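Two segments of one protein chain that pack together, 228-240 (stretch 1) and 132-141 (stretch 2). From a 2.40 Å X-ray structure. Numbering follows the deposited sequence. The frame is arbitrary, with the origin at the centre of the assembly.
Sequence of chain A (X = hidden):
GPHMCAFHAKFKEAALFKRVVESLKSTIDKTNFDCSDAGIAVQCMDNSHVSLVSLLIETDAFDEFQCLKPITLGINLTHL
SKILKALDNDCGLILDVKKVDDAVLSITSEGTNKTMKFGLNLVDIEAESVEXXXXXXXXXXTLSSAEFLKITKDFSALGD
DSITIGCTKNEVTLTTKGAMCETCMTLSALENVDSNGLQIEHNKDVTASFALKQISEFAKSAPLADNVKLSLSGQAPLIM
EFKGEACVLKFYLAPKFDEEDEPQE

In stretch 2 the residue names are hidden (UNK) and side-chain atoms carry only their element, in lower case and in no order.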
# COMPACT_ATOMS: atom_id res chain seq x y z
N VAL A 228 -5.79 11.35 -23.87
CA VAL A 228 -4.67 12.27 -24.04
C VAL A 228 -4.47 12.54 -25.52
O VAL A 228 -4.60 11.64 -26.34
CB VAL A 228 -3.37 11.72 -23.44
CG1 VAL A 228 -3.01 10.39 -24.07
CG2 VAL A 228 -2.23 12.73 -23.61
N LYS A 229 -4.16 13.79 -25.87
CA LYS A 229 -3.88 14.11 -27.26
C LYS A 229 -2.42 14.50 -27.49
O LYS A 229 -1.93 15.48 -26.94
CB LYS A 229 -4.81 15.21 -27.77
CG LYS A 229 -4.88 15.25 -29.29
CD LYS A 229 -5.75 16.37 -29.78
CE LYS A 229 -5.04 17.70 -29.62
NZ LYS A 229 -5.76 18.78 -30.35
N LEU A 230 -1.75 13.72 -28.33
CA LEU A 230 -0.37 13.98 -28.67
C LEU A 230 -0.30 14.51 -30.09
O LEU A 230 -0.67 13.82 -31.05
CB LEU A 230 0.45 12.70 -28.59
CG LEU A 230 0.45 11.85 -27.32
CD1 LEU A 230 -0.94 11.35 -26.97
CD2 LEU A 230 1.39 10.67 -27.51
N SER A 231 0.18 15.74 -30.23
CA SER A 231 0.39 16.32 -31.54
C SER A 231 1.85 16.15 -31.92
O SER A 231 2.73 16.71 -31.28
CB SER A 231 0.01 17.79 -31.53
OG SER A 231 -1.38 17.92 -31.32
N LEU A 232 2.08 15.39 -32.98
CA LEU A 232 3.40 14.86 -33.30
C LEU A 232 4.05 15.49 -34.54
O LEU A 232 3.44 15.55 -35.61
CB LEU A 232 3.29 13.35 -33.47
CG LEU A 232 4.55 12.48 -33.55
CD1 LEU A 232 5.47 12.80 -32.40
CD2 LEU A 232 4.15 11.01 -33.54
N SER A 233 5.29 15.96 -34.39
CA SER A 233 6.08 16.48 -35.50
C SER A 233 7.50 15.92 -35.43
O SER A 233 8.02 15.66 -34.34
CB SER A 233 6.16 18.00 -35.43
OG SER A 233 4.88 18.58 -35.22
N GLY A 234 8.14 15.74 -36.58
CA GLY A 234 9.47 15.16 -36.64
C GLY A 234 10.59 16.03 -36.11
O GLY A 234 11.58 15.51 -35.58
N GLN A 235 10.45 17.34 -36.24
CA GLN A 235 11.52 18.27 -35.85
C GLN A 235 11.13 19.27 -34.77
O GLN A 235 11.99 19.76 -34.04
CB GLN A 235 12.08 19.01 -37.08
CG GLN A 235 13.04 18.20 -37.93
CD GLN A 235 12.34 17.12 -38.72
OE1 GLN A 235 11.38 17.40 -39.44
NE2 GLN A 235 12.81 15.89 -38.58
N ALA A 236 9.84 19.59 -34.70
CA ALA A 236 9.31 20.58 -33.76
C ALA A 236 8.68 19.91 -32.52
O ALA A 236 8.28 18.74 -32.59
CB ALA A 236 8.29 21.48 -34.46
N PRO A 237 8.59 20.64 -31.40
CA PRO A 237 8.10 20.05 -30.15
C PRO A 237 6.74 19.36 -30.24
O PRO A 237 5.81 19.84 -30.88
CB PRO A 237 8.05 21.23 -29.17
CG PRO A 237 8.33 22.44 -29.96
CD PRO A 237 9.08 22.01 -31.19
N LEU A 238 6.66 18.21 -29.58
CA LEU A 238 5.42 17.49 -29.41
C LEU A 238 4.50 18.26 -28.46
O LEU A 238 4.97 19.00 -27.60
CB LEU A 238 5.71 16.11 -28.84
CG LEU A 238 4.57 15.30 -28.23
CD1 LEU A 238 3.79 14.53 -29.28
CD2 LEU A 238 5.12 14.38 -27.18
N ILE A 239 3.20 18.07 -28.61
CA ILE A 239 2.24 18.56 -27.64
C ILE A 239 1.51 17.38 -27.00
O ILE A 239 1.03 16.48 -27.69
CB ILE A 239 1.16 19.44 -28.28
CG1 ILE A 239 1.77 20.37 -29.31
CG2 ILE A 239 0.43 20.26 -27.22
CD1 ILE A 239 0.74 21.13 -30.07
N MET A 240 1.44 17.39 -25.68
CA MET A 240 0.61 16.43 -24.97
C MET A 240 -0.46 17.22 -24.25
O MET A 240 -0.17 17.95 -23.32
CB MET A 240 1.45 15.61 -23.99
CG MET A 240 0.76 14.38 -23.43
SD MET A 240 1.79 13.50 -22.24
CE MET A 240 3.14 12.98 -23.28
N UNK A 132 4.70 29.96 -26.11
CA UNK A 132 4.60 28.65 -26.73
C UNK A 132 5.25 28.67 -28.11
O UNK A 132 5.34 29.71 -28.76
c UNK A 132 0.86 28.67 -27.91
c UNK A 132 3.12 28.18 -26.82
c UNK A 132 2.35 28.95 -27.90
c UNK A 132 2.44 28.31 -25.46
N UNK A 133 5.75 27.51 -28.55
CA UNK A 133 6.37 27.44 -29.87
C UNK A 133 5.33 27.43 -30.98
O UNK A 133 4.15 27.22 -30.72
c UNK A 133 6.38 25.29 -28.83
c UNK A 133 7.12 26.10 -29.82
c UNK A 133 5.89 26.25 -27.80
N UNK A 134 5.77 27.67 -32.22
CA UNK A 134 4.89 27.54 -33.37
C UNK A 134 5.02 26.13 -33.91
O UNK A 134 6.12 25.58 -33.96
o UNK A 134 2.70 29.95 -34.62
o UNK A 134 3.26 30.92 -32.73
c UNK A 134 5.25 28.56 -34.46
c UNK A 134 5.02 30.00 -34.05
c UNK A 134 3.55 30.31 -33.78
N UNK A 135 3.89 25.54 -34.29
CA UNK A 135 3.84 24.16 -34.74
C UNK A 135 2.96 23.97 -35.96
O UNK A 135 1.98 24.69 -36.17
c UNK A 135 5.49 22.62 -32.72
c UNK A 135 3.26 23.24 -33.65
c UNK A 135 4.03 22.85 -32.39
c UNK A 135 3.88 23.89 -31.31
N UNK A 136 3.31 22.97 -36.75
CA UNK A 136 2.35 22.36 -37.65
C UNK A 136 2.64 20.89 -37.65
O UNK A 136 3.62 20.44 -38.24
c UNK A 136 2.42 22.95 -39.06
c UNK A 136 3.70 23.23 -41.15
c UNK A 136 3.76 22.82 -39.71
o UNK A 136 2.67 23.69 -41.64
n UNK A 136 4.81 23.05 -41.85
N UNK A 137 1.81 20.13 -36.95
CA UNK A 137 2.10 18.73 -36.67
C UNK A 137 1.79 17.82 -37.85
O UNK A 137 0.94 18.12 -38.68
c UNK A 137 1.36 18.27 -35.41
o UNK A 137 -0.03 18.52 -35.51
N UNK A 138 2.52 16.70 -37.92
CA UNK A 138 2.35 15.70 -38.98
C UNK A 138 1.22 14.73 -38.67
O UNK A 138 0.58 14.20 -39.58
c UNK A 138 4.76 15.76 -39.81
c UNK A 138 3.65 14.92 -39.18
o UNK A 138 4.45 16.63 -40.66
o UNK A 138 5.94 15.54 -39.46
N UNK A 139 0.99 14.49 -37.39
CA UNK A 139 -0.08 13.61 -36.95
C UNK A 139 -0.56 13.98 -35.56
O UNK A 139 0.23 14.43 -34.72
c UNK A 139 0.38 12.16 -36.98
N UNK A 140 -1.85 13.79 -35.32
CA UNK A 140 -2.44 14.07 -34.02
C UNK A 140 -3.10 12.81 -33.48
O UNK A 140 -4.07 12.31 -34.04
c UNK A 140 -2.82 16.50 -34.53
c UNK A 140 -4.15 15.38 -32.76
c UNK A 140 -3.48 15.20 -34.09
c UNK A 140 -3.80 17.58 -34.86
N UNK A 141 -2.56 12.31 -32.38
CA UNK A 141 -3.01 11.05 -31.83
C UNK A 141 -3.86 11.24 -30.59
O UNK A 141 -3.50 11.99 -29.69
c UNK A 141 -2.31 8.89 -30.87
c UNK A 141 0.38 9.41 -32.42
c UNK A 141 -1.83 10.18 -31.47
c UNK A 141 -0.98 9.93 -32.71

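Position 132 has four side-chain carbons, forked at the first, with one arm two carbons long. It stays out of reach of stretch 1. The beta-branched fork identifies isoleucine, I132.

Position 133 has three carbons that close a ring onto the backbone N. Its ring packs on P237. Only proline closes such a ring. The residue is P133, and its CG lies 3.6 Å from CG of P237, an apolar contact between two proline rings.

Position 134 has three carbons in a row, the third carrying two oxygens. Its CA-to-CB bond points away from stretch 1. A carboxylate at that distance from the backbone is glutamate, E134.

Position 135 has four carbons, forked at the second, and its CA-to-CB bond points toward stretch 1. It reaches A236, P237 and I239. The late fork makes it leucine, L135. Its CD1 is 3.5 Å from CB of A236 and 3.9 Å from CD of P237, while CD2 is 4.4 Å from CD1 of I239. Both methyl groups are therefore used.

Position 136 has three carbons, the third carrying one oxygen and one nitrogen. Its CA-to-CB bond points away from stretch 1, and the residue is exposed. The terminal amide on this length of chain is glutamine, Q136.

Position 137 has one carbon and then one oxygen. Its CA-to-CB bond points toward stretch 1, and it lies against S231 and S233. This is serine, S137. Its CA lies 3.1 Å from OG of S233, and its OG lies 4.0 Å from CB of S231. These are close packing contacts.

Position 138 has two carbons, the second carrying two oxygens. Its carboxylate end lies near N of G234. The short carboxylate is aspartate, D138. Its backbone N donates a hydrogen bond to O of L232 at 2.7 Å. OD1 lies 3.6 Å from N of G234.

Position 139 has a single carbon. Its backbone pairs with L232. It is alanine, A139. O of A139 accepts from N of L232 at 2.7 Å, and N of A139 donates to O of L232 at 3.2 Å. The latter oxygen thus serves two donors.

Position 140 has four carbons, forked at the first, with one two-carbon arm. Its side chain lies by K229 and S231. It is isoleucine, I140. Its CG2 lies 3.5 Å from CD of K229, and its CG1 lies 3.8 Å from OG of S231, on the same face of the sheet as S231.

Position 141 has the same four-carbon fork. Its side chain packs by L230 and L232. It is isoleucine, I141. N of I141 donates to O of L230 at 2.8 Å, and N of L230 donates to O of I141, also at 2.8 Å. Its CD1 lies 4.2 Å from CD2 of L232.

The contact works in two parts. Strands 228-232 and 139-141 run antiparallel, and backbone hydrogen bonds fix their register. L230, L232, A139 and I141 share one face; S231 and I140 share the other. Beyond the strand, L135 and P133 pack on A236, P237 and I239 through apolar side chains. The two stretches bury 698 Å² against each other, both sides summed.

Stretch 2 (132-141) IPELQSDAII
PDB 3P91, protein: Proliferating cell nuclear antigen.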